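Local structure of putative prolyl-tRNA synthetase (Leishmania major, 5XIL) at residues 198-203 / 474-479; 210-215 / 228-233. The protein probably catalyses the ATP-dependent attachment of L-proline to tRNA(Pro), releasing AMP and diphosphate, as a class II aminoacyl-tRNA synthetase. All coordinates share one frame; numbering follows the deposited sequence. Where two conformers were deposited one is given.

Contact 1: 198-203 / 474-479; sequences RKTEKE and AKTLCI
Glu203 and Lys475 cross at about a right angle, and their tips form a salt bridge: NZ of Lys475 lies 3.2 Å from OE1 of Glu203, meeting it on the syn side but 34° out of the carboxylate plane. CG of Glu203, anti to its carbonyl carbon (chi1 -66°), comes within 3.5 Å of OG1 of Thr476, and the bend at chi2 beyond it turns the carboxylate toward the Lys475 chain. A water joins the other oxygen, OE2, to the backbone N of Thr476. Thr200 and Thr476 reach for each other tip to tip, the methyl CG2 of Thr200 resting 3.3 Å from OG1 of Thr476. Glu444, on helix 441-455, is hydrogen-bonded through one carboxylate oxygen to both hydroxyls. Thr200 OG1 also accepts from N of Glu203, an ST motif in which the Thr200 hydroxyl holds the backbone three residues on. The backbones pair where strand 195-198 of the class II catalytic core ends against strand 475-480 of the C-terminal zinc-binding domain. Arg198 and Ile479 form an antiparallel hydrogen-bonded pair there, with N of Ile479 2.8 Å from O of Arg198 and N of Arg198 2.9 Å from O of Ile479. Their side chains run side by side in the same direction, and CD1 of Ile479 approaches the guanidinium obliquely, 4.0 Å from NH2. Next along, Leu477 and Cys478 both face Leu507 in a classic beta bulge. Lys199 starts out away from strand 475-480, but its chain, bent at chi2 (-71°), carries NZ back to a weak hydrogen bond with O of Leu477; the ammonium's main partner is Glu215, with Gln226 also bonded. A second water accepts from N of Thr200 and donates to OG1 of Thr476, 2.9 Å away, linking the two segments beyond the last backbone pair.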
loop_
_atom_site.group_PDB
_atom_site.type_symbol
_atom_site.label_atom_id
_atom_site.label_comp_id
_atom_site.label_asym_id
_atom_site.label_seq_id
_atom_site.Cartn_x
_atom_site.Cartn_y
_atom_site.Cartn_z
ATOM N N ARG A 198 28.301 -5.214 -7.159
ATOM C CA ARG A 198 28.710 -4.198 -6.235
ATOM C C ARG A 198 29.219 -2.991 -7.003
ATOM O O ARG A 198 29.962 -3.106 -7.998
ATOM C CB ARG A 198 29.841 -4.724 -5.341
ATOM C CG ARG A 198 30.126 -3.838 -4.156
ATOM C CD ARG A 198 31.346 -4.270 -3.332
ATOM N NE ARG A 198 32.494 -4.739 -4.105
ATOM C CZ ARG A 198 32.822 -6.014 -4.318
ATOM N NH1 ARG A 198 32.049 -7.004 -3.871
ATOM N NH2 ARG A 198 33.912 -6.299 -5.035
ATOM N N LYS A 199 28.855 -1.814 -6.545
ATOM C CA LYS A 199 29.352 -0.637 -7.152
ATOM C C LYS A 199 30.864 -0.496 -6.865
ATOM O O LYS A 199 31.360 -0.974 -5.826
ATOM C CB LYS A 199 28.626 0.612 -6.690
ATOM C CG LYS A 199 27.160 0.701 -7.083
ATOM C CD LYS A 199 26.986 0.938 -8.557
ATOM C CE LYS A 199 25.617 1.556 -8.793
ATOM N NZ LYS A 199 25.341 1.689 -10.245
ATOM N N THR A 200 31.598 0.075 -7.814
ATOM C CA THR A 200 32.990 0.494 -7.480
ATOM C C THR A 200 33.004 1.554 -6.381
ATOM O O THR A 200 31.993 2.279 -6.103
ATOM C CB THR A 200 33.725 1.066 -8.719
ATOM O OG1 THR A 200 33.089 2.284 -9.112
ATOM C CG2 THR A 200 33.730 0.067 -9.852
ATOM N N GLU A 201 34.179 1.748 -5.791
ATOM C CA GLU A 201 34.372 2.893 -4.855
ATOM C C GLU A 201 33.888 4.202 -5.410
ATOM O O GLU A 201 33.204 4.983 -4.725
ATOM C CB GLU A 201 35.858 3.014 -4.458
ATOM C CG GLU A 201 36.297 2.025 -3.421
ATOM C CD GLU A 201 35.650 2.237 -2.060
ATOM O OE1 GLU A 201 35.554 3.370 -1.546
ATOM O OE2 GLU A 201 35.269 1.221 -1.466
ATOM N N LYS A 202 34.208 4.474 -6.679
ATOM C CA LYS A 202 33.801 5.726 -7.319
ATOM C C LYS A 202 32.251 5.838 -7.399
ATOM O O LYS A 202 31.659 6.872 -7.244
ATOM C CB LYS A 202 34.384 5.784 -8.778
ATOM C CG LYS A 202 33.997 7.052 -9.550
ATOM C CD LYS A 202 34.668 7.101 -10.923
ATOM C CE LYS A 202 34.376 8.383 -11.723
ATOM N NZ LYS A 202 35.073 8.569 -13.099
ATOM N N GLU A 203 31.587 4.736 -7.644
ATOM C CA GLU A 203 30.144 4.810 -7.933
ATOM C C GLU A 203 29.210 4.508 -6.762
ATOM O O GLU A 203 28.006 4.595 -6.894
ATOM C CB GLU A 203 29.808 3.833 -9.090
ATOM C CG GLU A 203 30.457 4.251 -10.393
ATOM C CD GLU A 203 29.845 5.477 -11.027
ATOM O OE1 GLU A 203 28.630 5.708 -10.908
ATOM O OE2 GLU A 203 30.587 6.134 -11.761
ATOM N N ALA A 474 31.970 5.777 -21.045
ATOM C CA ALA A 474 31.472 4.618 -20.327
ATOM C C ALA A 474 31.866 4.692 -18.845
ATOM O O ALA A 474 33.051 4.843 -18.513
ATOM C CB ALA A 474 32.079 3.380 -20.899
ATOM N N LYS A 475 30.904 4.479 -17.953
ATOM C CA LYS A 475 31.236 4.368 -16.554
ATOM C C LYS A 475 31.215 2.929 -16.151
ATOM O O LYS A 475 30.791 2.063 -16.986
ATOM C CB LYS A 475 30.232 5.176 -15.720
ATOM C CG LYS A 475 28.791 4.726 -15.809
ATOM C CD LYS A 475 28.068 5.764 -14.957
ATOM C CE LYS A 475 26.871 5.269 -14.271
ATOM N NZ LYS A 475 26.559 6.331 -13.243
ATOM N N THR A 476 31.575 2.627 -14.902
ATOM C CA THR A 476 31.337 1.305 -14.401
ATOM C C THR A 476 29.854 1.284 -13.941
ATOM O O THR A 476 29.294 2.272 -13.430
ATOM C CB THR A 476 32.218 0.846 -13.272
ATOM O OG1 THR A 476 32.106 1.753 -12.194
ATOM C CG2 THR A 476 33.705 0.735 -13.716
ATOM N N LEU A 477 29.261 0.161 -14.233
ATOM C CA LEU A 477 27.904 -0.175 -13.828
ATOM C C LEU A 477 27.934 -1.014 -12.520
ATOM O O LEU A 477 27.383 -0.582 -11.514
ATOM C CB LEU A 477 27.136 -0.834 -14.970
ATOM C CG LEU A 477 27.127 -0.060 -16.286
ATOM C CD1 LEU A 477 26.381 -0.920 -17.299
ATOM C CD2 LEU A 477 26.426 1.281 -16.180
ATOM N N CYS A 478 28.661 -2.123 -12.492
ATOM C CA CYS A 478 28.876 -2.870 -11.268
ATOM C C CYS A 478 29.962 -3.861 -11.526
ATOM O O CYS A 478 30.269 -4.192 -12.699
ATOM C CB CYS A 478 27.639 -3.626 -10.759
ATOM S SG CYS A 478 27.142 -4.986 -11.798
ATOM N N ILE A 479 30.511 -4.366 -10.434
ATOM C CA ILE A 479 31.333 -5.555 -10.445
ATOM C C ILE A 479 30.343 -6.701 -10.205
ATOM O O ILE A 479 29.785 -6.779 -9.106
ATOM C CB ILE A 479 32.352 -5.599 -9.294
ATOM C CG1 ILE A 479 33.207 -4.381 -9.401
ATOM C CG2 ILE A 479 33.257 -6.815 -9.469
ATOM C CD1 ILE A 479 33.549 -3.745 -8.106
HETATM O O HOH W 1 27.356 2.825 -11.716
HETATM O O HOH W 2 30.172 0.664 -10.369
HETATM O O HOH W 3 32.562 4.801 -13.226
#

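Contact 2: 210-215 / 228-233; sequences YTTTVE and ATSHNL
Tyr210 to Val214 run antiparallel to Ala228 to Asn232, the two strand axes 4.6 Å apart at their closest and 162° between their directions. Hydrogen-bonded pairs at Tyr210-Asn232 and Thr212-Ser230 alternate with the non-hydrogen-bonded pairs Thr211-His231 and Thr213-Thr229. The Thr212-Ser230 pair is closed by N of Thr212 to O of Ser230 at 2.8 Å and by N of Ser230 to O of Thr212 at 2.9 Å. N of Val214 makes a weak bond to O of Ala228. Ser230 O takes a second donor, OG1 of Thr212, which stands between its own backbone N and carbonyl carbon (chi1 69°) and can therefore bond across the strands. Tyr210 and Asn232 lie on the same face as Thr212 and Ser230. CB of Asn232 sits over the tyrosine ring, 3.5 Å from its centroid, in a CH-pi contact, while ND2 donates to the phenolic OH at 2.9 Å; ring and amide planes stand 51° apart. On the other face Thr211 and His231 lie side by side, and OG1 of Thr211 is hydrogen-bonded to ND1 of His231 at the imidazole edge, 2.7 Å away and near the ring plane. Phe205 adds to this site, its N bonded to the same hydroxyl and its ring meeting that of His231. Thr213 OG1, anti to its backbone N, donates along its own strand to OE2 of Glu215. The two strands form a beta hairpin in the antiparallel sheet of the class II synthetase core. Helix 168-189 packs over the face of Tyr210, Thr212 and Ala228, where Ser230 OG bonds to the carbonyl of Val175; strand 195-198 pairs with strand 210-218, and strand 253-265 flanks strand 223-234.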
loop_
_atom_site.group_PDB
_atom_site.type_symbol
_atom_site.label_atom_id
_atom_site.label_comp_id
_atom_site.label_asym_id
_atom_site.label_seq_id
_atom_site.Cartn_x
_atom_site.Cartn_y
_atom_site.Cartn_z
ATOM N N TYR A 210 29.819 0.450 1.179
ATOM C CA TYR A 210 29.728 -0.129 -0.155
ATOM C C TYR A 210 28.262 -0.155 -0.562
ATOM O O TYR A 210 27.391 -0.096 0.283
ATOM C CB TYR A 210 30.391 -1.523 -0.305
ATOM C CG TYR A 210 29.825 -2.641 0.541
ATOM C CD1 TYR A 210 28.718 -3.397 0.123
ATOM C CD2 TYR A 210 30.344 -2.895 1.810
ATOM C CE1 TYR A 210 28.215 -4.400 0.924
ATOM C CE2 TYR A 210 29.872 -3.922 2.588
ATOM C CZ TYR A 210 28.782 -4.636 2.179
ATOM O OH TYR A 210 28.242 -5.614 2.963
ATOM N N THR A 211 28.047 -0.158 -1.869
ATOM C CA THR A 211 26.716 -0.112 -2.454
ATOM C C THR A 211 26.582 -1.359 -3.362
ATOM O O THR A 211 27.473 -1.704 -4.124
ATOM C CB THR A 211 26.449 1.167 -3.212
ATOM O OG1 THR A 211 26.337 2.281 -2.339
ATOM C CG2 THR A 211 25.152 1.019 -3.982
ATOM N N THR A 212 25.485 -2.090 -3.187
ATOM C CA THR A 212 25.149 -3.202 -4.060
ATOM C C THR A 212 23.971 -2.763 -4.949
ATOM O O THR A 212 23.179 -1.870 -4.580
ATOM C CB THR A 212 24.803 -4.519 -3.309
ATOM O OG1 THR A 212 23.549 -4.374 -2.614
ATOM C CG2 THR A 212 25.836 -4.933 -2.393
ATOM N N THR A 213 23.859 -3.364 -6.117
ATOM C CA THR A 213 22.961 -2.859 -7.161
ATOM C C THR A 213 22.453 -4.008 -8.056
ATOM O O THR A 213 23.064 -5.092 -8.140
ATOM C CB THR A 213 23.724 -1.827 -8.004
ATOM O OG1 THR A 213 22.885 -1.213 -8.989
ATOM C CG2 THR A 213 24.900 -2.459 -8.730
ATOM N N VAL A 214 21.345 -3.747 -8.753
ATOM C CA VAL A 214 20.838 -4.576 -9.792
ATOM C C VAL A 214 20.834 -3.695 -11.049
ATOM O O VAL A 214 20.190 -2.664 -11.079
ATOM C CB VAL A 214 19.437 -5.201 -9.517
ATOM C CG1 VAL A 214 19.591 -6.326 -8.534
ATOM C CG2 VAL A 214 18.499 -4.188 -8.954
ATOM N N GLU A 215 21.660 -4.045 -12.007
ATOM C CA GLU A 215 21.863 -3.199 -13.167
ATOM C C GLU A 215 21.060 -3.814 -14.323
ATOM O O GLU A 215 21.065 -5.066 -14.491
ATOM C CB GLU A 215 23.320 -3.172 -13.498
ATOM C CG GLU A 215 24.129 -2.504 -12.386
ATOM C CD GLU A 215 23.919 -1.011 -12.371
ATOM O OE1 GLU A 215 23.667 -0.387 -13.448
ATOM O OE2 GLU A 215 23.938 -0.455 -11.282
ATOM N N ALA A 228 17.980 -0.450 -8.871
ATOM C CA ALA A 228 17.739 -0.277 -7.432
ATOM C C ALA A 228 19.049 -0.531 -6.733
ATOM O O ALA A 228 19.914 -1.116 -7.326
ATOM C CB ALA A 228 16.735 -1.253 -6.927
ATOM N N THR A 229 19.167 -0.079 -5.493
ATOM C CA THR A 229 20.410 -0.204 -4.747
ATOM C C THR A 229 20.124 -0.498 -3.304
ATOM O O THR A 229 19.112 -0.057 -2.701
ATOM C CB THR A 229 21.374 1.044 -4.881
ATOM O OG1 THR A 229 20.632 2.183 -4.523
ATOM C CG2 THR A 229 21.917 1.290 -6.334
ATOM N N SER A 230 21.096 -1.194 -2.716
ATOM C CA SER A 230 21.098 -1.511 -1.302
ATOM C C SER A 230 22.504 -1.210 -0.728
ATOM O O SER A 230 23.488 -1.818 -1.204
ATOM C CB SER A 230 20.750 -3.008 -1.120
ATOM O OG SER A 230 20.683 -3.386 0.275
ATOM N N HIS A 231 22.570 -0.314 0.285
ATOM C CA HIS A 231 23.846 0.283 0.717
ATOM C C HIS A 231 24.201 -0.290 2.117
ATOM O O HIS A 231 23.368 -0.295 2.984
ATOM C CB HIS A 231 23.686 1.792 0.864
ATOM C CG HIS A 231 23.103 2.443 -0.325
ATOM N ND1 HIS A 231 23.766 2.508 -1.513
ATOM C CD2 HIS A 231 21.931 3.088 -0.502
ATOM C CE1 HIS A 231 23.030 3.162 -2.384
ATOM N NE2 HIS A 231 21.897 3.508 -1.795
ATOM N N ASN A 232 25.438 -0.752 2.303
ATOM C CA ASN A 232 26.004 -0.967 3.611
ATOM C C ASN A 232 26.690 0.334 4.056
ATOM O O ASN A 232 27.696 0.749 3.457
ATOM C CB ASN A 232 26.957 -2.129 3.547
ATOM C CG ASN A 232 27.390 -2.549 4.924
ATOM O OD1 ASN A 232 27.517 -1.716 5.765
ATOM N ND2 ASN A 232 27.610 -3.834 5.142
ATOM N N LEU A 233 26.077 1.036 5.015
ATOM C CA LEU A 233 26.532 2.304 5.452
ATOM C C LEU A 233 27.595 2.151 6.575
ATOM O O LEU A 233 28.071 3.135 7.018
ATOM C CB LEU A 233 25.397 3.194 5.979
ATOM C CG LEU A 233 24.182 3.308 5.048
ATOM C CD1 LEU A 233 23.058 4.071 5.637
ATOM C CD2 LEU A 233 24.662 3.923 3.758
#

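Contact 2 is the more buried, lying inside the catalytic core, whereas contact 1 is partly buried and joins that core to the C-terminal zinc-binding domain. They meet through strand 195-198, which pairs with strand 210-218 along one edge and with strand 475-480 along the other; in sequence, contact 2 is nested within the loop that contact 1 closes. The salt bridge from Lys199 to Glu215 ties them directly, as does the probable backbone bond from Lys199 to Thr211. Regular pairing and hydroxyl, amide and imidazole groups carry contact 2. Contact 1 has one backbone pair, then charged side chains, two facing threonines and bridging waters.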